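Catabolite control protein A (Lactococcus lactis, PDB 2O20) probably acts as a global, DNA-binding transcription regulator of the LacI family, repressing or activating genes according to the carbon source. Local coordinates at residues I97-D102 and E113-K118; A80-V85 and V124-S129; V145-T150 and K155-V160; D87-Y92 and V300-L305. The protein carries 1 engineered substitution. All blocks are in the same frame, centred on the assembly; numbering follows the deposited sequence.

Contact 1 (I97-D102 and E113-K118); sequences ILANSD and ETFLSK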
# COMPACT_ATOMS: atom_id res chain seq x y z
N ILE D 97 -3.89 0.70 18.83
CA ILE D 97 -2.94 1.80 18.62
C ILE D 97 -1.91 1.32 17.61
O ILE D 97 -1.28 0.27 17.82
CB ILE D 97 -2.20 2.22 19.93
CG1 ILE D 97 -3.18 2.67 21.02
CG2 ILE D 97 -1.18 3.35 19.64
CD1 ILE D 97 -2.55 2.85 22.41
N LEU D 98 -1.73 2.06 16.52
CA LEU D 98 -0.74 1.65 15.54
C LEU D 98 0.47 2.59 15.59
O LEU D 98 0.31 3.80 15.65
CB LEU D 98 -1.33 1.67 14.12
CG LEU D 98 -2.65 0.93 13.82
CD1 LEU D 98 -2.99 1.11 12.35
CD2 LEU D 98 -2.58 -0.54 14.14
N ALA D 99 1.66 2.03 15.51
CA ALA D 99 2.87 2.84 15.55
C ALA D 99 3.82 2.41 14.43
O ALA D 99 4.03 1.22 14.22
CB ALA D 99 3.53 2.70 16.86
N ASN D 100 4.39 3.38 13.72
CA ASN D 100 5.36 3.12 12.67
C ASN D 100 6.77 3.19 13.24
O ASN D 100 7.14 4.20 13.86
CB ASN D 100 5.25 4.18 11.56
CG ASN D 100 3.90 4.16 10.84
OD1 ASN D 100 3.52 3.16 10.20
ND2 ASN D 100 3.16 5.25 10.97
N SER D 101 7.56 2.15 13.00
CA SER D 101 8.93 2.06 13.50
C SER D 101 10.01 2.34 12.45
O SER D 101 11.16 2.54 12.82
CB SER D 101 9.19 0.66 14.02
OG SER D 101 9.36 -0.26 12.94
N ASP D 102 9.63 2.28 11.16
CA ASP D 102 10.57 2.39 10.02
C ASP D 102 11.73 1.37 10.14
O ASP D 102 12.82 1.61 9.62
CB ASP D 102 11.10 3.82 9.88
CG ASP D 102 9.99 4.82 9.59
OD1 ASP D 102 9.26 4.63 8.59
OD2 ASP D 102 9.82 5.77 10.37
N GLU D 113 8.21 2.21 24.96
CA GLU D 113 8.10 3.07 26.13
C GLU D 113 6.72 3.69 26.19
O GLU D 113 6.08 3.71 27.24
CB GLU D 113 9.16 4.18 26.12
CG GLU D 113 10.55 3.68 26.40
CD GLU D 113 11.61 4.78 26.44
OE1 GLU D 113 11.35 5.92 25.96
OE2 GLU D 113 12.71 4.50 26.97
N THR D 114 6.27 4.20 25.05
CA THR D 114 4.97 4.83 24.97
C THR D 114 3.86 3.81 25.24
O THR D 114 2.92 4.12 25.97
CB THR D 114 4.76 5.54 23.63
OG1 THR D 114 5.78 6.53 23.47
CG2 THR D 114 3.41 6.22 23.58
N PHE D 115 3.99 2.60 24.68
CA PHE D 115 3.04 1.50 24.94
C PHE D 115 3.01 1.06 26.42
O PHE D 115 1.94 0.93 27.01
CB PHE D 115 3.39 0.25 24.08
CG PHE D 115 2.96 0.34 22.61
CD1 PHE D 115 2.40 1.48 22.06
CD2 PHE D 115 3.18 -0.75 21.79
CE1 PHE D 115 2.04 1.53 20.71
CE2 PHE D 115 2.84 -0.72 20.45
CZ PHE D 115 2.25 0.42 19.91
N LEU D 116 4.19 0.82 26.99
CA LEU D 116 4.33 0.37 28.38
C LEU D 116 3.84 1.44 29.36
O LEU D 116 3.23 1.11 30.37
CB LEU D 116 5.79 -0.04 28.71
CG LEU D 116 6.33 -1.43 28.30
CD1 LEU D 116 6.15 -1.80 26.81
CD2 LEU D 116 7.82 -1.55 28.68
N SER D 117 4.06 2.71 29.02
CA SER D 117 3.55 3.83 29.83
C SER D 117 2.04 4.01 29.71
O SER D 117 1.39 4.36 30.69
CB SER D 117 4.25 5.15 29.48
OG SER D 117 3.48 5.93 28.57
N LYS D 118 1.49 3.80 28.51
CA LYS D 118 0.04 3.80 28.32
C LYS D 118 -0.63 2.57 28.91
O LYS D 118 -1.84 2.51 28.96
CB LYS D 118 -0.33 3.86 26.84
CG LYS D 118 -0.16 5.20 26.18
CD LYS D 118 -0.43 5.05 24.70
CE LYS D 118 -0.07 6.29 23.92
NZ LYS D 118 0.12 5.98 22.45

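Contact 2 (A80-V85 and V124-S129); sequences AITRGV and VYMGSS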
# COMPACT_ATOMS: atom_id res chain seq x y z
N ALA D 80 -1.85 -5.37 5.16
CA ALA D 80 -2.78 -6.47 5.02
C ALA D 80 -2.87 -7.33 6.27
O ALA D 80 -3.96 -7.72 6.68
CB ALA D 80 -2.41 -7.31 3.80
N ILE D 81 -1.74 -7.59 6.89
CA ILE D 81 -1.70 -8.26 8.19
C ILE D 81 -2.46 -7.48 9.25
O ILE D 81 -3.25 -8.06 10.04
CB ILE D 81 -0.23 -8.50 8.68
CG1 ILE D 81 0.50 -9.45 7.73
CG2 ILE D 81 -0.24 -9.08 10.10
CD1 ILE D 81 1.99 -9.48 7.95
N THR D 82 -2.25 -6.18 9.26
CA THR D 82 -2.82 -5.28 10.25
C THR D 82 -4.35 -5.30 10.15
O THR D 82 -5.03 -5.23 11.19
CB THR D 82 -2.19 -3.83 10.15
OG1 THR D 82 -0.77 -3.87 10.41
CG2 THR D 82 -2.81 -2.88 11.13
N ARG D 83 -4.93 -5.42 8.96
CA ARG D 83 -6.40 -5.52 8.84
C ARG D 83 -6.96 -6.79 9.51
O ARG D 83 -8.06 -6.75 10.08
CB ARG D 83 -6.89 -5.36 7.39
CG ARG D 83 -6.63 -3.92 6.84
CD ARG D 83 -7.66 -3.36 5.90
NE ARG D 83 -9.01 -3.40 6.45
CZ ARG D 83 -10.11 -3.16 5.75
NH1 ARG D 83 -10.05 -2.84 4.46
NH2 ARG D 83 -11.29 -3.25 6.34
N GLY D 84 -6.20 -7.88 9.48
CA GLY D 84 -6.61 -9.12 10.18
C GLY D 84 -6.61 -8.95 11.70
O GLY D 84 -7.52 -9.41 12.41
N VAL D 85 -5.58 -8.29 12.20
CA VAL D 85 -5.49 -7.91 13.62
C VAL D 85 -6.67 -7.02 14.03
O VAL D 85 -7.38 -7.32 15.02
CB VAL D 85 -4.16 -7.17 13.93
CG1 VAL D 85 -4.09 -6.68 15.40
CG2 VAL D 85 -2.95 -8.02 13.61
N VAL D 124 1.24 -6.61 19.38
CA VAL D 124 1.58 -7.34 18.16
C VAL D 124 2.78 -6.65 17.52
O VAL D 124 2.74 -5.45 17.27
CB VAL D 124 0.42 -7.33 17.15
CG1 VAL D 124 0.81 -8.09 15.87
CG2 VAL D 124 -0.87 -7.90 17.78
N TYR D 125 3.85 -7.42 17.29
CA TYR D 125 5.07 -6.90 16.68
C TYR D 125 5.27 -7.44 15.27
O TYR D 125 5.22 -8.64 15.04
CB TYR D 125 6.29 -7.29 17.50
CG TYR D 125 7.60 -6.86 16.89
CD1 TYR D 125 8.14 -5.61 17.16
CD2 TYR D 125 8.28 -7.69 15.99
CE1 TYR D 125 9.33 -5.20 16.57
CE2 TYR D 125 9.48 -7.28 15.39
CZ TYR D 125 9.99 -6.05 15.67
OH TYR D 125 11.20 -5.67 15.09
N MET D 126 5.59 -6.52 14.36
CA MET D 126 5.96 -6.81 12.99
C MET D 126 7.22 -6.01 12.71
O MET D 126 7.38 -4.91 13.21
CB MET D 126 4.84 -6.36 12.03
CG MET D 126 3.64 -7.27 11.90
SD MET D 126 2.32 -6.41 11.00
CE MET D 126 1.46 -5.67 12.35
N GLY D 127 8.14 -6.58 11.93
CA GLY D 127 9.40 -5.93 11.61
C GLY D 127 10.44 -6.98 11.27
O GLY D 127 10.17 -8.17 11.40
N SER D 128 11.63 -6.55 10.86
CA SER D 128 12.61 -7.50 10.32
C SER D 128 13.01 -8.54 11.36
O SER D 128 13.15 -9.72 11.02
CB SER D 128 13.84 -6.76 9.79
OG SER D 128 14.35 -5.85 10.75
N SER D 129 13.18 -8.11 12.61
CA SER D 129 13.33 -9.04 13.73
C SER D 129 13.50 -8.31 15.06
O SER D 129 13.92 -7.16 15.11
CB SER D 129 14.54 -9.96 13.53
OG SER D 129 15.67 -9.16 13.27

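Contact 3 (V145-T150 and K155-V160); sequences VVLVGT and KEIPSV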
# COMPACT_ATOMS: atom_id res chain seq x y z
N VAL D 145 2.78 -10.54 24.22
CA VAL D 145 3.25 -10.14 22.89
C VAL D 145 3.22 -11.34 21.94
O VAL D 145 3.48 -12.50 22.35
CB VAL D 145 4.69 -9.51 22.98
CG1 VAL D 145 5.61 -10.41 23.75
CG2 VAL D 145 5.28 -9.22 21.61
N VAL D 146 2.84 -11.08 20.69
CA VAL D 146 2.89 -12.07 19.62
C VAL D 146 3.65 -11.43 18.43
O VAL D 146 3.39 -10.28 18.08
CB VAL D 146 1.50 -12.49 19.16
CG1 VAL D 146 1.59 -13.62 18.08
CG2 VAL D 146 0.67 -12.96 20.37
N LEU D 147 4.58 -12.17 17.84
CA LEU D 147 5.32 -11.76 16.63
C LEU D 147 4.61 -12.28 15.38
O LEU D 147 4.10 -13.41 15.39
CB LEU D 147 6.76 -12.29 16.68
CG LEU D 147 7.54 -12.19 18.01
CD1 LEU D 147 8.87 -12.89 17.89
CD2 LEU D 147 7.75 -10.74 18.50
N VAL D 148 4.56 -11.47 14.32
CA VAL D 148 4.01 -11.89 13.02
C VAL D 148 5.03 -11.60 11.90
O VAL D 148 5.51 -10.46 11.78
CB VAL D 148 2.67 -11.18 12.69
CG1 VAL D 148 2.00 -11.85 11.47
CG2 VAL D 148 1.71 -11.16 13.92
N GLY D 149 5.38 -12.62 11.13
CA GLY D 149 6.33 -12.48 10.03
C GLY D 149 7.78 -12.55 10.47
O GLY D 149 8.69 -12.36 9.65
N THR D 150 8.00 -12.79 11.76
CA THR D 150 9.36 -13.02 12.27
C THR D 150 9.33 -14.07 13.37
O THR D 150 8.27 -14.38 13.93
CB THR D 150 10.06 -11.70 12.71
OG1 THR D 150 11.47 -11.94 12.91
CG2 THR D 150 9.40 -11.11 13.96
N LYS D 155 12.75 -19.20 20.51
CA LYS D 155 11.43 -19.80 20.26
C LYS D 155 10.58 -19.89 21.52
O LYS D 155 9.80 -20.82 21.67
CB LYS D 155 11.55 -21.19 19.58
CG LYS D 155 12.23 -21.18 18.21
CD LYS D 155 11.30 -20.67 17.11
CE LYS D 155 10.26 -21.72 16.70
NZ LYS D 155 9.27 -21.20 15.72
N GLU D 156 10.72 -18.91 22.40
CA GLU D 156 9.82 -18.79 23.56
C GLU D 156 8.68 -17.79 23.29
O GLU D 156 7.55 -17.99 23.72
CB GLU D 156 10.62 -18.45 24.84
CG GLU D 156 11.05 -16.97 25.04
CD GLU D 156 12.52 -16.70 24.78
OE1 GLU D 156 13.36 -17.49 25.28
OE2 GLU D 156 12.85 -15.70 24.09
N ILE D 157 8.97 -16.72 22.54
CA ILE D 157 7.98 -15.68 22.29
C ILE D 157 6.98 -16.21 21.25
O ILE D 157 7.39 -16.71 20.22
CB ILE D 157 8.63 -14.38 21.80
CG1 ILE D 157 9.65 -13.89 22.82
CG2 ILE D 157 7.57 -13.30 21.56
CD1 ILE D 157 10.56 -12.80 22.30
N PRO D 158 5.67 -16.11 21.54
CA PRO D 158 4.67 -16.51 20.53
C PRO D 158 4.86 -15.87 19.15
O PRO D 158 5.24 -14.70 19.05
CB PRO D 158 3.34 -16.11 21.18
CG PRO D 158 3.63 -16.18 22.65
CD PRO D 158 5.02 -15.66 22.79
N SER D 159 4.59 -16.63 18.09
CA SER D 159 4.76 -16.14 16.71
C SER D 159 3.83 -16.85 15.72
O SER D 159 3.38 -17.96 15.95
CB SER D 159 6.22 -16.27 16.26
OG SER D 159 6.57 -17.59 15.88
N VAL D 160 3.50 -16.14 14.65
CA VAL D 160 2.71 -16.68 13.54
C VAL D 160 3.44 -16.36 12.22
O VAL D 160 3.72 -15.19 11.92
CB VAL D 160 1.30 -16.10 13.52
CG1 VAL D 160 0.42 -16.85 12.46
CG2 VAL D 160 0.68 -16.21 14.90

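Contact 4 (D87-Y92 and V300-L305); sequences DIASMY and VAMRLL. Engineered in segment 87-92: A89 (natural residue Asp).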
# COMPACT_ATOMS: atom_id res chain seq x y z
N ASP D 87 -9.65 -6.51 12.64
CA ASP D 87 -10.95 -7.15 12.60
C ASP D 87 -11.25 -7.99 13.85
O ASP D 87 -12.39 -7.95 14.38
CB ASP D 87 -11.08 -7.97 11.32
CG ASP D 87 -11.43 -7.09 10.11
OD1 ASP D 87 -11.46 -5.85 10.29
OD2 ASP D 87 -11.61 -7.64 8.98
N ILE D 88 -10.25 -8.73 14.34
CA ILE D 88 -10.43 -9.56 15.51
C ILE D 88 -10.52 -8.73 16.79
O ILE D 88 -11.37 -9.00 17.68
CB ILE D 88 -9.30 -10.63 15.63
CG1 ILE D 88 -9.32 -11.59 14.41
CG2 ILE D 88 -9.42 -11.41 16.96
CD1 ILE D 88 -10.48 -12.56 14.42
N ALA D 89 -9.67 -7.72 16.90
CA ALA D 89 -9.70 -6.82 18.05
C ALA D 89 -11.02 -6.01 18.11
O ALA D 89 -11.66 -5.89 19.16
CB ALA D 89 -8.49 -5.87 18.02
N SER D 90 -11.46 -5.50 16.97
CA SER D 90 -12.72 -4.76 16.89
C SER D 90 -13.99 -5.59 17.21
O SER D 90 -15.00 -5.04 17.69
CB SER D 90 -12.84 -4.12 15.51
OG SER D 90 -11.81 -3.15 15.35
N MET D 91 -13.93 -6.90 16.99
CA MET D 91 -15.00 -7.80 17.36
C MET D 91 -15.28 -7.76 18.87
O MET D 91 -16.43 -7.91 19.30
CB MET D 91 -14.61 -9.22 16.95
CG MET D 91 -15.67 -10.26 17.14
SD MET D 91 -15.27 -11.76 16.23
CE MET D 91 -13.68 -12.20 16.90
N TYR D 92 -14.22 -7.58 19.66
CA TYR D 92 -14.34 -7.47 21.11
C TYR D 92 -14.39 -6.02 21.61
O TYR D 92 -14.35 -5.78 22.79
CB TYR D 92 -13.18 -8.20 21.79
CG TYR D 92 -13.14 -9.68 21.48
CD1 TYR D 92 -14.14 -10.55 21.93
CD2 TYR D 92 -12.11 -10.22 20.71
CE1 TYR D 92 -14.11 -11.92 21.62
CE2 TYR D 92 -12.05 -11.58 20.43
CZ TYR D 92 -13.06 -12.42 20.90
OH TYR D 92 -13.01 -13.77 20.61
N VAL D 300 -5.01 -14.74 13.10
CA VAL D 300 -4.54 -15.86 13.93
C VAL D 300 -3.72 -15.33 15.09
O VAL D 300 -3.87 -15.80 16.23
CB VAL D 300 -3.78 -16.94 13.08
CG1 VAL D 300 -3.05 -17.93 13.96
CG2 VAL D 300 -4.76 -17.68 12.18
N ALA D 301 -2.86 -14.34 14.82
CA ALA D 301 -2.05 -13.72 15.86
C ALA D 301 -2.90 -13.02 16.90
O ALA D 301 -2.63 -13.10 18.11
CB ALA D 301 -1.10 -12.72 15.24
N MET D 302 -3.93 -12.30 16.45
CA MET D 302 -4.76 -11.55 17.40
C MET D 302 -5.65 -12.51 18.26
O MET D 302 -5.90 -12.25 19.45
CB MET D 302 -5.58 -10.48 16.65
CG MET D 302 -6.28 -9.49 17.56
SD MET D 302 -5.21 -8.49 18.65
CE MET D 302 -5.89 -8.93 20.24
N ARG D 303 -6.06 -13.63 17.67
CA ARG D 303 -6.77 -14.69 18.41
C ARG D 303 -5.92 -15.25 19.55
O ARG D 303 -6.41 -15.46 20.67
CB ARG D 303 -7.21 -15.82 17.47
CG ARG D 303 -8.47 -15.50 16.70
CD ARG D 303 -8.89 -16.65 15.80
NE ARG D 303 -9.85 -16.17 14.81
CZ ARG D 303 -9.74 -16.32 13.49
NH1 ARG D 303 -8.70 -16.97 12.95
NH2 ARG D 303 -10.69 -15.82 12.71
N LEU D 304 -4.63 -15.48 19.25
CA LEU D 304 -3.69 -15.99 20.21
C LEU D 304 -3.49 -14.94 21.32
O LEU D 304 -3.61 -15.24 22.51
CB LEU D 304 -2.36 -16.36 19.52
CG LEU D 304 -1.20 -16.90 20.38
CD1 LEU D 304 -1.64 -18.06 21.17
CD2 LEU D 304 -0.02 -17.30 19.52
N LEU D 305 -3.21 -13.70 20.92
CA LEU D 305 -3.01 -12.62 21.89
C LEU D 305 -4.23 -12.44 22.83
O LEU D 305 -4.06 -12.14 24.00
CB LEU D 305 -2.66 -11.30 21.20
CG LEU D 305 -2.26 -10.10 22.09
CD1 LEU D 305 -1.01 -10.38 22.98
CD2 LEU D 305 -2.02 -8.87 21.27

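Contact 1 (I97-D102 and E113-K118)
The phenyl ring of F115 is the flat group on which this contact turns, and two aliphatic groups of the strand meet its far end at a slant. CG2 of I97 stands 3.9 Å from CE1 of F115, while CB of A99 lies 4.0 Å from CZ of F115. With CG set opposite the carbonyl carbon (chi1 -78°), the ring leans out from the helix until its end nears the strand. I97 and F115 lie side by side, pointing opposite ways. The other branch of I97 serves K118, whose chain is extended beyond CG: the two side chains come tip to tip, CD1 of I97 being 3.8 Å from CD of K118.

The pair of segments is the β-α half of a β-α-β crossover. Strand 95-100 lies at one margin of a parallel sheet within its chain, and helix 105-118 runs back beside it, the short axes 11.0 Å apart and at 159°, before strand 122-125 begins. An alanine in place of I97 would remove both branches and would probably open a gap beside CE1 of F115 while leaving the chain of K118 freer to swing. F115 also reaches I69 of the adjacent strand 65-70. L98 turns away from the helix and packs on L98 of the second subunit, and K118 touches N95 of that same subunit.

Contact 2 (A80-V85 and V124-S129)
Contacts through the thioether of M126 form the first group. Its SD lies 3.8 Å from CG2 of I81 and 4.0 Å from CB of I81, the two side chains running past each other from opposing sides. A turn about the CG-SD bond (chi3 -90°) then carries the terminal methyl to T82, so that CE of M126 rests 3.5 Å from OG1 of T82. This is a methyl lying against a hydroxyl, not a hydrogen bond; OG1 of T82 is hydrogen-bonded to the carbonyl of F78 in its own helix.

Helix 76-91 belongs to the β-α-β crossover that links the parallel strands 65-70 and 95-100, and here it covers one face of the sheet, touching strand 122-125 and, through I81 on V148, strand 145-148 as well. V68 of strand 65-70 touches both V85 and M126 and so fills in between helix and strand.

The second group is a purely hydrocarbon pair one turn further along the helix. V85 and V124 approach tip to tip, CG1 of V85 being 4.2 Å from CG2 of V124. Helix 294-309 borders this pair, with M302 against V85 and L305 against V124.

The third kind of interaction is ionic and reaches beyond the two segments: on the helix side turned from the strand, R83 forms a salt bridge with D102 of the second subunit.

Contact 3 (V145-T150 and K155-V160)
Every carbon of the L147 side chain meets the 155-160 segment. CB lies 4.0 Å from CB of S159, and its neighbour CG sits 3.6 Å from the carbonyl oxygen of P158. CG set opposite its own carbonyl carbon (chi1 -44°) places the fork against I157, whose CG2 is 3.7 Å from CG of L147 and nearly as close to both methyls. A glycine in place of L147 would take this fork away and would probably leave CG2 of I157 without its main neighbour here.

The backbone pairing is a parallel β ladder. The N-H of L147 gives an almost straight bond (177°) to O of P158, 2.9 Å from N, and O of L147 receives N of V160, also at 2.9 Å. G149 N extends the ladder to O of V160 at 3.2 Å.

V146, V148 and V160 turn to the sheet face covered by helix 294-309, where L297, A301 and L305 wait. L147 points to the other face, beside Y125, and strands 122-125 and 318-320 flank the pair within the sheet.

Contact 4 (D87-Y92 and V300-L305)
The two helical segments run roughly alongside each other, their short axes 9.2 Å apart at closest approach and inclined by 39°, with I88 and M302 facing each other at the crossing. There the two side chains overlap flank to flank, each heading toward the other's helix: CG2 of I88 is 3.7 Å from CG of M302, and CB of I88 is 3.8 Å from that same CG.

M302 leaves its helix with CG opposite the backbone N, then folds at chi2 (61°), which swings the sulfur over to the next residue of the facing helix. SD of M302 comes to 4.2 Å from CB of A89, an engineered alanine where the natural protein has aspartate. Along the chain these partners are some two hundred residues apart. They meet because, as in the periplasmic binding protein fold, the polypeptide builds most of one α/β subdomain, passes through the other and returns, bringing helix 294-309 beside helix 76-91 on one face of the six-stranded sheet. Beneath them, M302 touches V66 of strand 65-70.

The other branch of I88 goes to R303. Its CD1 rests 3.7 Å from NE of R303 and equally close to NH2 of R303, the two side chains crossing at about a right angle. R303 itself is exposed, and its guanidinium meets CD1 of I88 at a slant, at the outer margin of the contact. One turn of helix before R303, A299 also packs on I88.

Overall arrangement
All four contacts belong to the subdomain built on the six-stranded parallel sheet. Contacts 1, 2 and 3 reach that sheet at strands 95-100, 122-125 and 145-148 with 159-161, so they step across it, contacts 1 and 3 lying about 18 Å apart between centres. Contacts 2 and 3 have centres about 10 Å apart and are joined by backbone pairing of neighbouring strands. Contact 4 shares helix 76-91 with contact 2 and lies over the sheet face near contact 3. Along the chain contact 1 is complete before contact 3 starts, whereas contact 4 spans both, tying the returning helix 294-309 to the early helix 76-91. Contacts 1 and 2 also touch the second subunit, so this side of the subdomain lies at the dimer interface.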